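Local coordinates for putative nucleoside-diphosphate-sugar epimerase (Staphylococcus aureus subsp. aureus, PDB 3E48), which is of unknown function but, as a putative nucleoside-diphosphate-sugar epimerase with a Rossmann-type domain, probably binds NAD(P)(H), at residues Gly167-Ile172 with Ser198-Met204; Tyr53-Met59 with Pro84-Leu89; His15-Ala20 with Ala178-Ile182; Val98-Ile102 with Ile133-Val138. One frame throughout, in Å; residues are numbered along the deposited sequence.

Contact 1: Gly167-Ile172 with Ser198-Met204; sequences GRINYI and SGYSYDM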
loop_
_atom_site.group_PDB
_atom_site.type_symbol
_atom_site.label_atom_id
_atom_site.label_comp_id
_atom_site.label_asym_id
_atom_site.label_seq_id
_atom_site.Cartn_x
_atom_site.Cartn_y
_atom_site.Cartn_z
ATOM N N GLY B 167 7.060 -9.377 20.877
ATOM C CA GLY B 167 7.356 -8.189 20.097
ATOM C C GLY B 167 7.340 -6.892 20.885
ATOM O O GLY B 167 6.753 -6.804 21.966
ATOM N N ARG B 168 8.011 -5.883 20.340
ATOM C CA ARG B 168 8.074 -4.567 20.957
ATOM C C ARG B 168 7.229 -3.632 20.096
ATOM O O ARG B 168 7.373 -3.609 18.872
ATOM C CB ARG B 168 9.523 -4.076 21.008
ATOM C CG ARG B 168 10.443 -4.958 21.843
ATOM C CD ARG B 168 11.896 -4.538 21.686
ATOM N NE ARG B 168 12.129 -3.182 22.172
ATOM C CZ ARG B 168 12.042 -2.822 23.448
ATOM N NH1 ARG B 168 11.728 -3.717 24.376
ATOM N NH2 ARG B 168 12.268 -1.563 23.798
ATOM N N ILE B 169 6.342 -2.877 20.735
ATOM C CA ILE B 169 5.469 -1.955 20.017
ATOM C C ILE B 169 5.774 -0.516 20.394
ATOM O O ILE B 169 5.869 -0.181 21.579
ATOM C CB ILE B 169 3.975 -2.232 20.328
ATOM C CG1 ILE B 169 3.558 -3.597 19.769
ATOM C CG2 ILE B 169 3.095 -1.152 19.711
ATOM C CD1 ILE B 169 2.214 -4.082 20.245
ATOM N N ASN B 170 5.928 0.342 19.394
ATOM C CA ASN B 170 6.212 1.732 19.695
ATOM C C ASN B 170 4.910 2.491 19.921
ATOM O O ASN B 170 3.967 2.403 19.130
ATOM C CB ASN B 170 7.035 2.379 18.586
ATOM C CG ASN B 170 7.570 3.734 18.991
ATOM O OD1 ASN B 170 6.875 4.738 18.888
ATOM N ND2 ASN B 170 8.807 3.764 19.478
ATOM N N TYR B 171 4.883 3.224 21.032
ATOM C CA TYR B 171 3.729 4.004 21.472
ATOM C C TYR B 171 4.039 5.488 21.568
ATOM O O TYR B 171 5.175 5.873 21.825
ATOM C CB TYR B 171 3.296 3.560 22.866
ATOM C CG TYR B 171 2.525 2.272 22.938
ATOM C CD1 TYR B 171 1.133 2.274 22.863
ATOM C CD2 TYR B 171 3.177 1.056 23.138
ATOM C CE1 TYR B 171 0.405 1.102 22.995
ATOM C CE2 TYR B 171 2.459 -0.129 23.268
ATOM C CZ TYR B 171 1.071 -0.096 23.198
ATOM O OH TYR B 171 0.348 -1.259 23.333
ATOM N N ILE B 172 3.006 6.310 21.411
ATOM C CA ILE B 172 3.146 7.763 21.503
ATOM C C ILE B 172 1.770 8.369 21.835
ATOM O O ILE B 172 0.737 7.830 21.431
ATOM C CB ILE B 172 3.707 8.342 20.171
ATOM C CG1 ILE B 172 3.928 9.851 20.298
ATOM C CG2 ILE B 172 2.751 8.035 19.016
ATOM C CD1 ILE B 172 4.658 10.457 19.113
ATOM N N SER B 198 7.399 8.873 16.491
ATOM C CA SER B 198 7.478 7.756 17.424
ATOM C C SER B 198 7.741 8.234 18.850
ATOM O O SER B 198 8.261 9.330 19.062
ATOM C CB SER B 198 8.588 6.792 16.984
ATOM O OG SER B 198 9.857 7.434 16.977
ATOM N N GLY B 199 7.359 7.414 19.824
ATOM C CA GLY B 199 7.567 7.763 21.220
ATOM C C GLY B 199 8.536 6.791 21.868
ATOM O O GLY B 199 9.745 7.010 21.841
ATOM N N TYR B 200 8.010 5.720 22.458
ATOM C CA TYR B 200 8.855 4.712 23.087
ATOM C C TYR B 200 8.368 3.306 22.767
ATOM O O TYR B 200 7.163 3.051 22.707
ATOM C CB TYR B 200 8.890 4.895 24.611
ATOM C CG TYR B 200 9.372 6.258 25.037
ATOM C CD1 TYR B 200 8.476 7.316 25.188
ATOM C CD2 TYR B 200 10.736 6.512 25.226
ATOM C CE1 TYR B 200 8.921 8.591 25.508
ATOM C CE2 TYR B 200 11.193 7.787 25.549
ATOM C CZ TYR B 200 10.280 8.821 25.686
ATOM O OH TYR B 200 10.720 10.089 25.975
ATOM N N SER B 201 9.315 2.396 22.558
ATOM C CA SER B 201 8.990 1.003 22.262
ATOM C C SER B 201 9.039 0.198 23.550
ATOM O O SER B 201 10.003 0.282 24.320
ATOM C CB SER B 201 9.984 0.412 21.257
ATOM O OG SER B 201 9.871 1.036 19.988
ATOM N N TYR B 202 7.988 -0.579 23.776
ATOM C CA TYR B 202 7.875 -1.411 24.966
ATOM C C TYR B 202 7.471 -2.817 24.559
ATOM O O TYR B 202 6.606 -2.987 23.697
ATOM C CB TYR B 202 6.775 -0.884 25.887
ATOM C CG TYR B 202 6.902 0.559 26.320
ATOM C CD1 TYR B 202 7.925 0.966 27.176
ATOM C CD2 TYR B 202 5.959 1.509 25.920
ATOM C CE1 TYR B 202 7.999 2.280 27.633
ATOM C CE2 TYR B 202 6.026 2.824 26.369
ATOM C CZ TYR B 202 7.047 3.202 27.227
ATOM O OH TYR B 202 7.109 4.496 27.688
ATOM N N ASP B 203 8.091 -3.827 25.157
ATOM C CA ASP B 203 7.670 -5.185 24.862
ATOM C C ASP B 203 6.453 -5.303 25.775
ATOM O O ASP B 203 6.260 -4.457 26.648
ATOM C CB ASP B 203 8.757 -6.206 25.228
ATOM C CG ASP B 203 9.128 -6.177 26.694
ATOM O OD1 ASP B 203 9.980 -6.994 27.095
ATOM O OD2 ASP B 203 8.578 -5.345 27.444
HETATM N N MSE B 204 5.624 -6.321 25.589
HETATM C CA MSE B 204 4.430 -6.434 26.421
HETATM C C MSE B 204 4.722 -6.683 27.897
HETATM O O MSE B 204 3.878 -6.426 28.757
HETATM C CB MSE B 204 3.507 -7.521 25.874
HETATM C CG MSE B 204 2.946 -7.205 24.489
HETATM SE SE MSE B 204 2.004 -5.500 24.397
HETATM C CE MSE B 204 3.460 -4.357 23.816
HETATM O O HOH W 1 6.045 -8.586 23.847
HETATM O O HOH W 2 10.791 6.262 19.530
#
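Tyr171 and Tyr200, with Ile169 and Tyr202, form the hydrogen-bonded pairs of an antiparallel arrangement in which strands 168-172 and 200-203 approach to 4.3 Å between axes and run at 145° to each other. In the tighter pair Tyr171 N reaches Tyr200 O at 2.8 Å; Ile169 N meets Tyr202 O at 3.0 Å. Asn170 and Ser201 lie between them as a non-hydrogen-bonded pair.

The Asn170 amide works in both directions. With CG anti to the backbone N (chi1 -169°), OD1 takes Gly199 N at 2.9 Å through a lone pair in the carbonyl plane, while ND2 gives one hydrogen to Ser201 OG at 3.0 Å, in its own amide plane, and another to a water shared with Ser198 OG and Gly199 O. The rotation of the amide is thereby fixed; Ser201 OG is tied on to Asp256, and Ser198 OG is also hydrogen-bonded to Ser259 N. Further along that face Arg168 spans Asp203 to salt-bridge Glu206, whose backbone N Asp203 caps. On the other face Ile169 CD1 meets the methyl CE of selenomethionine Met204 at 3.8 Å, and Tyr171 CD2 approaches the edge of the Tyr202 ring, CD2 to CD2, at 4.0 Å.

A second water joins Gly167 O to Met204 N. Gly199 and Tyr200 together face Tyr171, the signature of a classic beta bulge, here in the antiparallel end of the mixed sheet.

Contact 2: Tyr53-Met59 with Pro84-Leu89; sequences YFNQESM and PEVENL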
loop_
_atom_site.group_PDB
_atom_site.type_symbol
_atom_site.label_atom_id
_atom_site.label_comp_id
_atom_site.label_asym_id
_atom_site.label_seq_id
_atom_site.Cartn_x
_atom_site.Cartn_y
_atom_site.Cartn_z
ATOM N N TYR B 53 -16.400 12.741 3.873
ATOM C CA TYR B 53 -15.300 12.088 3.165
ATOM C C TYR B 53 -15.719 11.228 1.984
ATOM O O TYR B 53 -14.976 11.102 1.010
ATOM C CB TYR B 53 -14.514 11.177 4.105
ATOM C CG TYR B 53 -13.536 11.852 5.033
ATOM C CD1 TYR B 53 -12.681 11.085 5.815
ATOM C CD2 TYR B 53 -13.463 13.242 5.140
ATOM C CE1 TYR B 53 -11.773 11.669 6.681
ATOM C CE2 TYR B 53 -12.550 13.843 6.014
ATOM C CZ TYR B 53 -11.709 13.044 6.779
ATOM O OH TYR B 53 -10.793 13.611 7.636
ATOM N N PHE B 54 -16.900 10.630 2.072
ATOM C CA PHE B 54 -17.354 9.736 1.022
ATOM C C PHE B 54 -18.290 10.356 0.005
ATOM O O PHE B 54 -19.019 9.659 -0.696
ATOM C CB PHE B 54 -17.960 8.496 1.669
ATOM C CG PHE B 54 -16.968 7.723 2.488
ATOM C CD1 PHE B 54 -16.093 6.833 1.878
ATOM C CD2 PHE B 54 -16.861 7.940 3.858
ATOM C CE1 PHE B 54 -15.120 6.170 2.620
ATOM C CE2 PHE B 54 -15.894 7.286 4.611
ATOM C CZ PHE B 54 -15.019 6.398 3.990
ATOM N N ASN B 55 -18.253 11.680 -0.076
ATOM C CA ASN B 55 -19.054 12.401 -1.050
ATOM C C ASN B 55 -18.054 13.313 -1.741
ATOM O O ASN B 55 -17.624 14.319 -1.177
ATOM C CB ASN B 55 -20.149 13.209 -0.359
ATOM C CG ASN B 55 -21.042 13.925 -1.343
ATOM O OD1 ASN B 55 -20.604 14.833 -2.046
ATOM N ND2 ASN B 55 -22.301 13.508 -1.413
ATOM N N GLN B 56 -17.669 12.938 -2.956
ATOM C CA GLN B 56 -16.676 13.694 -3.703
ATOM C C GLN B 56 -16.938 15.188 -3.783
ATOM O O GLN B 56 -16.049 15.988 -3.502
ATOM C CB GLN B 56 -16.514 13.128 -5.113
ATOM C CG GLN B 56 -15.187 13.527 -5.746
ATOM C CD GLN B 56 -14.799 12.640 -6.911
ATOM O OE1 GLN B 56 -15.298 12.802 -8.022
ATOM N NE2 GLN B 56 -13.908 11.683 -6.655
ATOM N N GLU B 57 -18.153 15.569 -4.157
ATOM C CA GLU B 57 -18.471 16.982 -4.269
ATOM C C GLU B 57 -18.411 17.723 -2.941
ATOM O O GLU B 57 -18.146 18.928 -2.905
ATOM C CB GLU B 57 -19.833 17.160 -4.941
ATOM C CG GLU B 57 -19.783 16.776 -6.410
ATOM C CD GLU B 57 -18.705 17.544 -7.164
ATOM O OE1 GLU B 57 -18.023 16.940 -8.025
ATOM O OE2 GLU B 57 -18.539 18.756 -6.894
ATOM N N SER B 58 -18.648 17.006 -1.847
ATOM C CA SER B 58 -18.579 17.613 -0.526
ATOM C C SER B 58 -17.114 17.989 -0.278
ATOM O O SER B 58 -16.821 19.067 0.246
ATOM C CB SER B 58 -19.063 16.632 0.549
ATOM O OG SER B 58 -18.989 17.212 1.839
HETATM N N MSE B 59 -16.195 17.106 -0.664
HETATM C CA MSE B 59 -14.766 17.380 -0.487
HETATM C C MSE B 59 -14.330 18.517 -1.410
HETATM O O MSE B 59 -13.591 19.412 -1.001
HETATM C CB MSE B 59 -13.932 16.119 -0.768
HETATM C CG MSE B 59 -13.860 15.131 0.399
HETATM SE SE MSE B 59 -12.235 15.298 1.504
HETATM C CE MSE B 59 -11.517 13.521 1.217
ATOM N N PRO B 84 -12.095 5.035 -0.963
ATOM C CA PRO B 84 -12.715 6.200 -1.610
ATOM C C PRO B 84 -12.318 7.525 -0.959
ATOM O O PRO B 84 -12.284 8.572 -1.602
ATOM C CB PRO B 84 -14.205 5.900 -1.482
ATOM C CG PRO B 84 -14.234 4.391 -1.619
ATOM C CD PRO B 84 -13.097 3.983 -0.707
ATOM N N GLU B 85 -12.004 7.443 0.324
ATOM C CA GLU B 85 -11.578 8.569 1.138
ATOM C C GLU B 85 -10.404 9.315 0.507
ATOM O O GLU B 85 -10.448 10.537 0.292
ATOM C CB GLU B 85 -11.142 8.002 2.469
ATOM C CG GLU B 85 -11.028 8.930 3.591
ATOM C CD GLU B 85 -10.857 8.152 4.859
ATOM O OE1 GLU B 85 -9.703 7.863 5.248
ATOM O OE2 GLU B 85 -11.897 7.796 5.437
ATOM N N VAL B 86 -9.345 8.564 0.226
ATOM C CA VAL B 86 -8.136 9.134 -0.355
ATOM C C VAL B 86 -8.355 9.506 -1.812
ATOM O O VAL B 86 -7.768 10.466 -2.297
ATOM C CB VAL B 86 -6.934 8.154 -0.244
ATOM C CG1 VAL B 86 -7.198 6.891 -1.045
ATOM C CG2 VAL B 86 -5.661 8.842 -0.721
ATOM N N GLU B 87 -9.190 8.744 -2.513
ATOM C CA GLU B 87 -9.471 9.072 -3.902
ATOM C C GLU B 87 -10.130 10.446 -3.917
ATOM O O GLU B 87 -9.785 11.291 -4.733
ATOM C CB GLU B 87 -10.421 8.052 -4.537
ATOM C CG GLU B 87 -9.789 6.716 -4.926
ATOM C CD GLU B 87 -8.798 6.828 -6.071
ATOM O OE1 GLU B 87 -8.991 7.686 -6.956
ATOM O OE2 GLU B 87 -7.832 6.040 -6.105
ATOM N N ASN B 88 -11.067 10.672 -3.003
ATOM C CA ASN B 88 -11.751 11.953 -2.958
ATOM C C ASN B 88 -10.815 13.073 -2.540
ATOM O O ASN B 88 -10.904 14.190 -3.051
ATOM C CB ASN B 88 -12.972 11.875 -2.042
ATOM C CG ASN B 88 -14.083 11.032 -2.644
ATOM O OD1 ASN B 88 -14.106 10.803 -3.857
ATOM N ND2 ASN B 88 -15.014 10.580 -1.808
ATOM N N LEU B 89 -9.909 12.772 -1.616
ATOM C CA LEU B 89 -8.939 13.763 -1.162
ATOM C C LEU B 89 -8.154 14.300 -2.357
ATOM O O LEU B 89 -8.082 15.510 -2.569
ATOM C CB LEU B 89 -7.975 13.130 -0.159
ATOM C CG LEU B 89 -6.733 13.939 0.212
ATOM C CD1 LEU B 89 -7.126 15.238 0.922
ATOM C CD2 LEU B 89 -5.849 13.081 1.114
HETATM O O HOH W 3 -16.920 8.668 -2.720
#
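Pro84, at the start of helix 84-96, offers CB to the edge of the Phe54 ring, 4.0 Å from CD1. Glu85 follows, its extended chain leaving on the side away from its own N (chi1 -163°), which carries CG to 3.5 Å from Tyr53 CD1. Its carboxylate, turned 69° from the tyrosine ring, sets OE2 at the ring edge, 3.4 Å from the same Tyr53 CD1. OE2 is also hydrogen-bonded to Ser74 OG.

Asn88 is the polar centre. ND2 gives Tyr53 O a nearly straight bond of 2.9 Å (175° at the hydrogen), with the acceptor in the amide plane, and its other hydrogen goes to a water that donates weakly to Phe54 O. OD1 receives Gln56 NE2 at 2.9 Å, more bent and between amides almost perpendicular to one another. Bonds at both ends fix the rotation of the buried Asn88 amide and tie it to the turn leading into helix 56-63, whose N-terminus Asn55 caps through Ser58 N. Leu89 closes the segment: its CB lies 3.8 Å from CE of selenomethionine Met59, a methyl that also touches Glu85 O at 3.3 Å.

Around this join, Tyr53 stacks on Phe71 of strand 68-71, and Met59, Glu85 and Leu89 rest on the same residue. Helix 118-131 flanks Val86 and Glu87, while Phe80 of the second subunit packs on Pro84 and Glu87.

Contact 3: His15-Ala20 with Ala178-Ile182; sequences HITNQA and ARGVI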
loop_
_atom_site.group_PDB
_atom_site.type_symbol
_atom_site.label_atom_id
_atom_site.label_comp_id
_atom_site.label_asym_id
_atom_site.label_seq_id
_atom_site.Cartn_x
_atom_site.Cartn_y
_atom_site.Cartn_z
ATOM N N HIS B 15 -6.965 17.553 19.443
ATOM C CA HIS B 15 -5.644 17.933 19.946
ATOM C C HIS B 15 -5.002 18.943 19.003
ATOM O O HIS B 15 -4.536 20.003 19.428
ATOM C CB HIS B 15 -4.732 16.705 20.048
ATOM C CG HIS B 15 -4.959 15.885 21.278
ATOM N ND1 HIS B 15 -4.439 16.226 22.508
ATOM C CD2 HIS B 15 -5.670 14.749 21.472
ATOM C CE1 HIS B 15 -4.819 15.336 23.406
ATOM N NE2 HIS B 15 -5.567 14.428 22.804
ATOM N N ILE B 16 -4.980 18.607 17.716
ATOM C CA ILE B 16 -4.379 19.482 16.716
ATOM C C ILE B 16 -5.054 20.847 16.643
ATOM O O ILE B 16 -4.377 21.871 16.549
ATOM C CB ILE B 16 -4.409 18.839 15.315
ATOM C CG1 ILE B 16 -3.616 17.525 15.335
ATOM C CG2 ILE B 16 -3.812 19.798 14.291
ATOM C CD1 ILE B 16 -3.673 16.749 14.024
ATOM N N THR B 17 -6.383 20.862 16.688
ATOM C CA THR B 17 -7.119 22.119 16.614
ATOM C C THR B 17 -6.876 23.000 17.837
ATOM O O THR B 17 -6.648 24.200 17.700
ATOM C CB THR B 17 -8.635 21.888 16.470
ATOM O OG1 THR B 17 -8.893 21.076 15.316
ATOM C CG2 THR B 17 -9.359 23.227 16.310
ATOM N N ASN B 18 -6.930 22.421 19.032
ATOM C CA ASN B 18 -6.688 23.223 20.228
ATOM C C ASN B 18 -5.259 23.754 20.240
ATOM O O ASN B 18 -5.013 24.885 20.662
ATOM C CB ASN B 18 -6.962 22.424 21.506
ATOM C CG ASN B 18 -8.448 22.195 21.741
ATOM O OD1 ASN B 18 -9.262 23.104 21.560
ATOM N ND2 ASN B 18 -8.805 20.990 22.157
ATOM N N GLN B 19 -4.312 22.947 19.775
ATOM C CA GLN B 19 -2.930 23.398 19.739
ATOM C C GLN B 19 -2.762 24.495 18.686
ATOM O O GLN B 19 -1.991 25.430 18.882
ATOM C CB GLN B 19 -1.980 22.220 19.467
ATOM C CG GLN B 19 -1.755 21.317 20.684
ATOM C CD GLN B 19 -0.737 20.207 20.433
ATOM O OE1 GLN B 19 0.200 20.380 19.656
ATOM N NE2 GLN B 19 -0.913 19.068 21.110
ATOM N N ALA B 20 -3.496 24.400 17.578
ATOM C CA ALA B 20 -3.398 25.419 16.535
ATOM C C ALA B 20 -3.941 26.735 17.088
ATOM O O ALA B 20 -3.423 27.811 16.790
ATOM C CB ALA B 20 -4.191 24.998 15.306
ATOM N N ALA B 178 0.132 15.395 17.838
ATOM C CA ALA B 178 -0.364 16.719 17.493
ATOM C C ALA B 178 0.751 17.760 17.533
ATOM O O ALA B 178 0.801 18.641 16.676
ATOM C CB ALA B 178 -1.501 17.118 18.429
ATOM N N ARG B 179 1.645 17.677 18.517
ATOM C CA ARG B 179 2.731 18.656 18.582
ATOM C C ARG B 179 3.622 18.556 17.345
ATOM O O ARG B 179 4.064 19.570 16.801
ATOM C CB ARG B 179 3.567 18.465 19.852
ATOM C CG ARG B 179 2.801 18.736 21.145
ATOM C CD ARG B 179 3.635 18.358 22.359
ATOM N NE ARG B 179 4.814 19.208 22.506
ATOM C CZ ARG B 179 5.836 18.930 23.312
ATOM N NH1 ARG B 179 5.827 17.822 24.042
ATOM N NH2 ARG B 179 6.862 19.760 23.392
ATOM N N GLY B 180 3.880 17.330 16.902
ATOM C CA GLY B 180 4.704 17.139 15.721
ATOM C C GLY B 180 4.016 17.675 14.477
ATOM O O GLY B 180 4.649 18.309 13.631
ATOM N N VAL B 181 2.716 17.419 14.357
ATOM C CA VAL B 181 1.957 17.887 13.205
ATOM C C VAL B 181 1.916 19.419 13.173
ATOM O O VAL B 181 2.085 20.025 12.116
ATOM C CB VAL B 181 0.518 17.306 13.222
ATOM C CG1 VAL B 181 -0.324 17.930 12.121
ATOM C CG2 VAL B 181 0.573 15.789 13.031
ATOM N N ILE B 182 1.705 20.033 14.336
ATOM C CA ILE B 182 1.665 21.491 14.452
ATOM C C ILE B 182 3.016 22.083 14.046
ATOM O O ILE B 182 3.079 23.088 13.335
ATOM C CB ILE B 182 1.336 21.922 15.904
ATOM C CG1 ILE B 182 -0.139 21.625 16.217
ATOM C CG2 ILE B 182 1.667 23.399 16.113
ATOM C CD1 ILE B 182 -1.138 22.447 15.419
#
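Ile16 and Gln19 belong to the first helix of the Rossmann fold, 11-22, which follows strand 3-6 and a glycine-rich turn that in related proteins cradles the dinucleotide; here they meet Ala178 and Ile182 of helix 174-186. The short axes approach to 9.1 Å and cross at -54°, consistent with the small Ala178 at the crossing. There Ile16 CA and Ala178 CA are 4.9 Å apart.

The Ala178 methyl CB touches three residues: His15 CB at 3.6 Å, Ile16 CG1 at 3.8 Å and Gln19 NE2 at 3.4 Å. One turn on, Ile182 CG1 lies beside the backbone N and the chain then turns at chi2 (-66°), which brings CD1 in between Ile16 and Ala20. It touches Ile16 CG2 at 3.9 Å and Ala20 CB at 4.0 Å, besides the backbone of that helix. The Ile16 and Val181 side chains cross at about a right angle, CD1 meeting CG1.

Gln19 lies over the join as an extended chain. Its amide, 62° from the Arg179 guanidinium plane, brings OE1 to 3.2 Å from Arg179 CA, but the angle to Arg179 N is poor and no bond forms. What fixes this end is NE2, which donates to Asn175 O one turn before Arg179. The union of the two helices is therefore apolar, with a polar strap above it.

Beneath, Ile16 reaches Leu5 of strand 3-6 and Ile72 in the loop after strand 68-71. Arg179 turns outward to helix 261-266, touching Phe262 and Val266, and salt-bridges Asp268.

Contact 4: Val98-Ile102 with Ile133-Val138; sequences VAHII and IDYTYV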
loop_
_atom_site.group_PDB
_atom_site.type_symbol
_atom_site.label_atom_id
_atom_site.label_comp_id
_atom_site.label_asym_id
_atom_site.label_seq_id
_atom_site.Cartn_x
_atom_site.Cartn_y
_atom_site.Cartn_z
ATOM N N VAL B 98 -5.841 22.901 -4.313
ATOM C CA VAL B 98 -5.082 22.791 -3.072
ATOM C C VAL B 98 -3.635 22.492 -3.480
ATOM O O VAL B 98 -3.383 21.566 -4.248
ATOM C CB VAL B 98 -5.632 21.648 -2.198
ATOM C CG1 VAL B 98 -4.765 21.470 -0.952
ATOM C CG2 VAL B 98 -7.074 21.955 -1.807
ATOM N N ALA B 99 -2.696 23.276 -2.959
ATOM C CA ALA B 99 -1.285 23.140 -3.304
ATOM C C ALA B 99 -0.480 22.138 -2.496
ATOM O O ALA B 99 0.568 21.679 -2.949
ATOM C CB ALA B 99 -0.609 24.502 -3.229
ATOM N N HIS B 100 -0.947 21.801 -1.302
ATOM C CA HIS B 100 -0.196 20.868 -0.482
ATOM C C HIS B 100 -1.096 20.056 0.427
ATOM O O HIS B 100 -2.087 20.562 0.951
ATOM C CB HIS B 100 0.839 21.636 0.347
ATOM C CG HIS B 100 1.943 20.776 0.872
ATOM N ND1 HIS B 100 1.817 20.021 2.016
ATOM C CD2 HIS B 100 3.175 20.507 0.375
ATOM C CE1 HIS B 100 2.922 19.323 2.203
ATOM N NE2 HIS B 100 3.762 19.598 1.221
ATOM N N ILE B 101 -0.743 18.788 0.608
ATOM C CA ILE B 101 -1.512 17.898 1.463
ATOM C C ILE B 101 -0.603 17.288 2.524
ATOM O O ILE B 101 0.458 16.759 2.206
ATOM C CB ILE B 101 -2.145 16.728 0.663
ATOM C CG1 ILE B 101 -3.234 17.255 -0.279
ATOM C CG2 ILE B 101 -2.722 15.692 1.630
ATOM C CD1 ILE B 101 -3.746 16.216 -1.274
ATOM N N ILE B 102 -1.007 17.398 3.785
ATOM C CA ILE B 102 -0.257 16.791 4.874
ATOM C C ILE B 102 -1.151 15.617 5.260
ATOM O O ILE B 102 -2.263 15.814 5.747
ATOM C CB ILE B 102 -0.085 17.759 6.067
ATOM C CG1 ILE B 102 0.730 18.980 5.621
ATOM C CG2 ILE B 102 0.610 17.040 7.227
ATOM C CD1 ILE B 102 0.898 20.065 6.685
ATOM N N ILE B 133 0.616 16.160 -6.710
ATOM C CA ILE B 133 0.375 17.228 -5.750
ATOM C C ILE B 133 1.465 17.155 -4.683
ATOM O O ILE B 133 1.845 16.063 -4.263
ATOM C CB ILE B 133 -1.002 17.047 -5.082
ATOM C CG1 ILE B 133 -2.077 16.941 -6.164
ATOM C CG2 ILE B 133 -1.285 18.201 -4.129
ATOM C CD1 ILE B 133 -3.454 16.608 -5.635
ATOM N N ASP B 134 1.982 18.308 -4.264
ATOM C CA ASP B 134 3.013 18.328 -3.235
ATOM C C ASP B 134 2.388 17.771 -1.957
ATOM O O ASP B 134 1.246 18.091 -1.632
ATOM C CB ASP B 134 3.504 19.759 -2.964
ATOM C CG ASP B 134 4.291 20.347 -4.123
ATOM O OD1 ASP B 134 4.849 19.576 -4.936
ATOM O OD2 ASP B 134 4.371 21.594 -4.206
ATOM N N TYR B 135 3.122 16.935 -1.232
ATOM C CA TYR B 135 2.576 16.382 -0.004
ATOM C C TYR B 135 3.642 16.015 1.020
ATOM O O TYR B 135 4.819 15.853 0.693
ATOM C CB TYR B 135 1.692 15.153 -0.297
ATOM C CG TYR B 135 2.450 13.929 -0.768
ATOM C CD1 TYR B 135 2.942 13.843 -2.071
ATOM C CD2 TYR B 135 2.696 12.866 0.103
ATOM C CE1 TYR B 135 3.666 12.725 -2.493
ATOM C CE2 TYR B 135 3.414 11.749 -0.309
ATOM C CZ TYR B 135 3.897 11.686 -1.603
ATOM O OH TYR B 135 4.629 10.586 -1.995
ATOM N N THR B 136 3.197 15.893 2.264
ATOM C CA THR B 136 4.049 15.538 3.392
ATOM C C THR B 136 3.339 14.359 4.027
ATOM O O THR B 136 2.187 14.477 4.443
ATOM C CB THR B 136 4.136 16.708 4.399
ATOM O OG1 THR B 136 4.650 17.868 3.731
ATOM C CG2 THR B 136 5.056 16.359 5.561
ATOM N N TYR B 137 4.009 13.214 4.075
ATOM C CA TYR B 137 3.404 12.018 4.643
ATOM C C TYR B 137 3.930 11.805 6.060
ATOM O O TYR B 137 5.120 11.558 6.272
ATOM C CB TYR B 137 3.703 10.815 3.743
ATOM C CG TYR B 137 2.750 9.663 3.946
ATOM C CD1 TYR B 137 2.988 8.700 4.924
ATOM C CD2 TYR B 137 1.573 9.570 3.202
ATOM C CE1 TYR B 137 2.071 7.672 5.163
ATOM C CE2 TYR B 137 0.650 8.548 3.434
ATOM C CZ TYR B 137 0.907 7.606 4.416
ATOM O OH TYR B 137 0.003 6.601 4.666
ATOM N N VAL B 138 3.029 11.927 7.028
ATOM C CA VAL B 138 3.381 11.787 8.434
ATOM C C VAL B 138 2.866 10.470 8.987
ATOM O O VAL B 138 1.664 10.260 9.065
ATOM C CB VAL B 138 2.771 12.941 9.260
ATOM C CG1 VAL B 138 3.194 12.826 10.720
ATOM C CG2 VAL B 138 3.199 14.276 8.670
HETATM O O HOH W 4 1.120 20.830 -5.575
#
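Ile101 O is approached by two groups of the neighbouring strand: Thr136 N donates to it at 2.9 Å, and Tyr135 CA lies 3.1 Å from it in a CA-H...O contact. One step back, Asp134 O likewise takes Ile101 N at 3.1 Å while His100 CA leans on it. Strands 100-102 and 134-138 thus run parallel, with only 7° between them. Before the strands pair, a water bridges Ala99 O and Asp134 N, carrying the link one step beyond the direct bonds.

The first torsion of His100 (chi1 -161°) swings its ring over the adjoining strand. Tyr135 CA lies 3.9 Å from the ring centroid and 25° off the normal, a CH-pi contact over one face. The placing of the individual ring atoms is doubtful, but Thr136 OG1, at the ring edge, has a firm partner in Gly192 N. Beyond it on the same side Ile102 and Val138 lie side by side, CG2 to CG2 at 4.1 Å. On the opposite face Ile101 CB meets Tyr135 CB at 4.3 Å, and Ile133 CG2 comes to 4.3 Å from Ile101 CD1, above Ala93 of helix 84-96.

The two backbone bonds set the pairing of these strands. The side chains add one mixed face, with His100, Asp134 and Thr136 giving way to Ile102 and Val138, and a more apolar one of Ile101, Ile133 and the CB of Tyr135.

Overall arrangement
Contacts 2, 3 and 4 all lie within the NAD(P)H-binding domain, and contact 3, joining the first helix to helix 174-186, closes a loop of the chain in which contacts 2 and 4 lie one after the other; contact 1 crosses contact 3 along the chain. Contacts 2 and 4, with centres about 16 Å apart, touch where Leu89 CG packs on Ile101 CD1 at 4.0 Å; helix 84-96 leads directly into strand 100-106. Contact 1 lies about 33 Å from contact 2, centre to centre, across the middle of the chain. It nevertheless shares the mixed sheet with contact 4, because strand 134-143 borders both 168-172 and 194-203. One sheet therefore connects the Rossmann-type parallel core to the antiparallel extension beyond it.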